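Side-chain contacts in bromo domain-containing protein (Trypanosoma brucei brucei, PDB 5KO4), which is of unknown function but, as a bromodomain-containing protein, probably recognises acetylated lysine through the four-helix domain held in this chain: residues A[96-99]-A[100-103]; A[63-66]-A[67-71]. All coordinates share one frame; numbering follows the deposited sequence.

Contact 1. Residues A[96-99]-A[100-103]; sequences AMED and LFVT
The carbonyl oxygen of M97 takes two backbone donors: F101 N at 2.8 Å, the regular helical bond, and L100 N, a weak, bent second one. The same oxygen also lies over one face of the F101 ring, 3.1 Å above its plane and displaced toward the rim. With CG of F101 anti to its own carbonyl carbon (chi1 -58°), the ring is laid back along the preceding turn, where its far end, CZ, meets M97 CB at 3.7 Å. Beyond that, in the conformer described, M97 SD sits 5.3 Å from the F101 ring centroid, an oblique Met-aromatic contact that is doubtful because M97 has a second conformer. E98 folds back at chi2 (-59°) and brings OE2 to 3.5 Å from F101 CE2, its carboxylate nearly perpendicular to the ring; the charge itself is spent on a salt bridge to R70 of helix 62-80. One turn on, T103 OG1 donates to D99 O at 2.7 Å. M97 and F101 are buried against helices 8-21 and 62-80, whereas D99, V102 and T103 form the outer side. The F101 ring thus has greasy M97 along it and a carboxylate at its CD2-CE2 side, whose negative charge would suit the slightly positive ring hydrogens.

Contact 2. Residues A[63-66]-A[67-71]; sequences SAFI and NDMRL
N67 begins the second segment by donating its backbone N to S63 O at 2.9 Å, and its side chain turns back over the same carbonyl, with N67 CG 3.1 Å from S63 O. D68 follows with a longer backbone bond to A64 O. Its carboxylate is directed elsewhere: OD2 takes a hydrogen bond from Y59 and a salt bridge from R53, tying this turn to the chain that precedes helix 62-80. M69 carries the apolar half of the contact. Its CG lies over one face of the F65 ring, 3.8 Å from the centroid and 18° off the normal, a CH-pi contact, and the bends at chi2 and chi3 (both near -75°) curl the chain so that SD stays above the ring, displaced toward its CE1-CZ side, 3.8 Å from F65 CZ, as an oblique Met-aromatic pair. Here helix 62-80 is one of the four long helices of the left-handed bundle that defines the bromodomain, and this turn faces the other three: F65 and M69 both reach helix 8-21 and helix 47-55, and M69 also touches M97 and F101 of helix 85-104. R70 leaves this interior for the surface. Its backbone N bonds to I66 O at 2.9 Å, and its extended chain runs beside I66 in the same direction, setting the guanidinium over the I66 CG2 methyl, which lies 3.2 Å from the guanidinium plane beneath its centre. That methyl braces one face of the group, while R70 NE is engaged in a salt bridge with E98 OE2 on helix 85-104.

Contact 2 (63-66 with 67-71) comes first along the chain, on helix 62-80, and contact 1 (96-99 with 100-103) follows on the next helix, 85-104, near the C-terminal end of the modelled chain. Their centres are about 12 Å apart, contact 2 closer to the centre of the chain, and the two helices touch directly. R70 NE meets E98 OE2 at 2.8 Å, F101 CE2 rests 3.8 Å from I66 CG2, and in one conformer M97 CE reaches the backbone of M69 and R70. Both also pack on helix 8-21, so a charged pair and an apolar layer together join these helices of the bromodomain bundle.

Contact 1. Residues A[96-99]-A[100-103]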
# COMPACT_ATOMS: atom_id res chain seq x y z
N ALA A 96 19.97 -3.92 1.96
CA ALA A 96 20.28 -5.10 2.75
C ALA A 96 20.55 -6.30 1.90
O ALA A 96 21.56 -6.97 2.10
CB ALA A 96 19.16 -5.41 3.71
N MET A 97 19.66 -6.64 0.99
CA MET A 97 19.89 -7.86 0.23
C MET A 97 21.15 -7.71 -0.69
O MET A 97 21.92 -8.66 -0.77
CB MET A 97 18.65 -8.28 -0.55
CG MET A 97 18.29 -7.38 -1.67
SD MET A 97 16.57 -7.58 -2.18
CE MET A 97 16.66 -6.88 -3.74
N GLU A 98 21.43 -6.52 -1.25
CA GLU A 98 22.65 -6.35 -2.06
C GLU A 98 23.92 -6.49 -1.19
O GLU A 98 24.90 -7.11 -1.62
CB GLU A 98 22.66 -5.01 -2.80
CG GLU A 98 21.58 -4.89 -3.87
CD GLU A 98 21.62 -5.91 -4.99
OE1 GLU A 98 22.73 -6.36 -5.35
OE2 GLU A 98 20.54 -6.25 -5.51
N ASP A 99 23.88 -6.01 0.06
CA ASP A 99 25.01 -6.17 0.98
C ASP A 99 25.27 -7.63 1.29
O ASP A 99 26.41 -8.00 1.58
CB ASP A 99 24.75 -5.45 2.31
CG ASP A 99 24.75 -3.94 2.28
OD1 ASP A 99 25.22 -3.36 1.26
OD2 ASP A 99 24.27 -3.33 3.25
N LEU A 100 24.21 -8.44 1.33
CA LEU A 100 24.33 -9.87 1.64
C LEU A 100 24.65 -10.70 0.40
O LEU A 100 25.44 -11.63 0.52
CB LEU A 100 23.04 -10.37 2.28
CG LEU A 100 22.67 -9.69 3.60
CD1 LEU A 100 21.32 -10.17 4.10
CD2 LEU A 100 23.74 -9.91 4.65
N PHE A 101 24.14 -10.34 -0.80
CA PHE A 101 24.47 -11.13 -2.00
C PHE A 101 25.97 -11.14 -2.26
O PHE A 101 26.50 -12.16 -2.66
CB PHE A 101 23.80 -10.58 -3.26
CG PHE A 101 22.30 -10.48 -3.30
CD1 PHE A 101 21.50 -11.40 -2.64
CD2 PHE A 101 21.69 -9.54 -4.10
CE1 PHE A 101 20.12 -11.31 -2.70
CE2 PHE A 101 20.31 -9.48 -4.20
CZ PHE A 101 19.52 -10.37 -3.50
N VAL A 102 26.62 -9.97 -2.15
CA VAL A 102 28.07 -9.85 -2.41
C VAL A 102 28.85 -10.74 -1.47
O VAL A 102 29.80 -11.40 -1.89
CB VAL A 102 28.60 -8.39 -2.29
CG1 VAL A 102 28.11 -7.53 -3.44
CG2 VAL A 102 28.25 -7.76 -0.95
N THR A 103 28.46 -10.74 -0.20
CA THR A 103 29.13 -11.45 0.88
C THR A 103 28.84 -12.96 0.88
O THR A 103 29.75 -13.74 1.16
CB THR A 103 28.68 -10.84 2.21
OG1 THR A 103 28.64 -9.41 2.07
CG2 THR A 103 29.60 -11.20 3.36

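Contact 2. Residues A[63-66]-A[67-71]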
# COMPACT_ATOMS: atom_id res chain seq x y z
N SER A 63 21.55 -16.56 -9.26
CA SER A 63 21.13 -15.45 -10.11
C SER A 63 19.62 -15.39 -10.28
O SER A 63 19.07 -14.30 -10.33
CB SER A 63 21.80 -15.53 -11.48
OG SER A 63 21.47 -14.41 -12.27
N ALA A 64 18.94 -16.54 -10.38
CA ALA A 64 17.49 -16.56 -10.56
C ALA A 64 16.76 -16.09 -9.29
O ALA A 64 15.77 -15.37 -9.38
CB ALA A 64 17.03 -17.96 -10.93
N PHE A 65 17.29 -16.46 -8.12
CA PHE A 65 16.73 -15.98 -6.85
C PHE A 65 16.95 -14.46 -6.73
O PHE A 65 16.01 -13.72 -6.42
CB PHE A 65 17.40 -16.72 -5.69
CG PHE A 65 17.13 -16.13 -4.34
CD1 PHE A 65 15.94 -16.38 -3.68
CD2 PHE A 65 18.07 -15.32 -3.72
CE1 PHE A 65 15.69 -15.82 -2.42
CE2 PHE A 65 17.84 -14.81 -2.45
CZ PHE A 65 16.65 -15.06 -1.81
N ILE A 66 18.17 -13.99 -7.05
CA ILE A 66 18.50 -12.57 -7.01
C ILE A 66 17.56 -11.79 -7.93
O ILE A 66 17.06 -10.74 -7.55
CB ILE A 66 19.99 -12.34 -7.38
CG1 ILE A 66 20.91 -12.81 -6.22
CG2 ILE A 66 20.26 -10.87 -7.73
CD1 ILE A 66 22.34 -13.02 -6.62
N ASN A 67 17.30 -12.31 -9.13
CA ASN A 67 16.40 -11.64 -10.05
C ASN A 67 15.03 -11.41 -9.44
O ASN A 67 14.48 -10.33 -9.57
CB ASN A 67 16.25 -12.45 -11.31
CG ASN A 67 17.46 -12.40 -12.20
OD1 ASN A 67 18.37 -11.61 -12.01
ND2 ASN A 67 17.58 -13.38 -13.04
N ASP A 68 14.46 -12.44 -8.80
CA ASP A 68 13.11 -12.28 -8.23
C ASP A 68 13.12 -11.32 -7.04
O ASP A 68 12.18 -10.52 -6.88
CB ASP A 68 12.53 -13.62 -7.80
CG ASP A 68 12.04 -14.47 -8.94
OD1 ASP A 68 12.04 -13.98 -10.10
OD2 ASP A 68 11.69 -15.65 -8.70
N MET A 69 14.18 -11.35 -6.20
CA MET A 69 14.28 -10.43 -5.09
C MET A 69 14.37 -8.99 -5.57
O MET A 69 13.67 -8.12 -5.05
CB MET A 69 15.51 -10.77 -4.26
CG MET A 69 15.42 -12.14 -3.56
SD MET A 69 14.28 -12.14 -2.16
CE MET A 69 15.25 -11.26 -0.96
N ARG A 70 15.19 -8.75 -6.60
CA ARG A 70 15.34 -7.41 -7.16
C ARG A 70 14.04 -6.95 -7.80
O ARG A 70 13.72 -5.76 -7.79
CB ARG A 70 16.48 -7.40 -8.20
CG ARG A 70 17.86 -7.47 -7.57
CD ARG A 70 18.96 -7.62 -8.59
NE ARG A 70 20.27 -7.59 -7.95
CZ ARG A 70 21.41 -7.90 -8.56
NH1 ARG A 70 21.42 -8.27 -9.84
NH2 ARG A 70 22.56 -7.86 -7.89
N LEU A 71 13.28 -7.88 -8.36
CA LEU A 71 12.01 -7.54 -9.01
C LEU A 71 10.97 -6.98 -8.01
O LEU A 71 10.22 -6.06 -8.34
CB LEU A 71 11.47 -8.80 -9.68
CG LEU A 71 10.15 -8.70 -10.40
CD1 LEU A 71 10.18 -7.62 -11.49
CD2 LEU A 71 9.78 -10.05 -10.98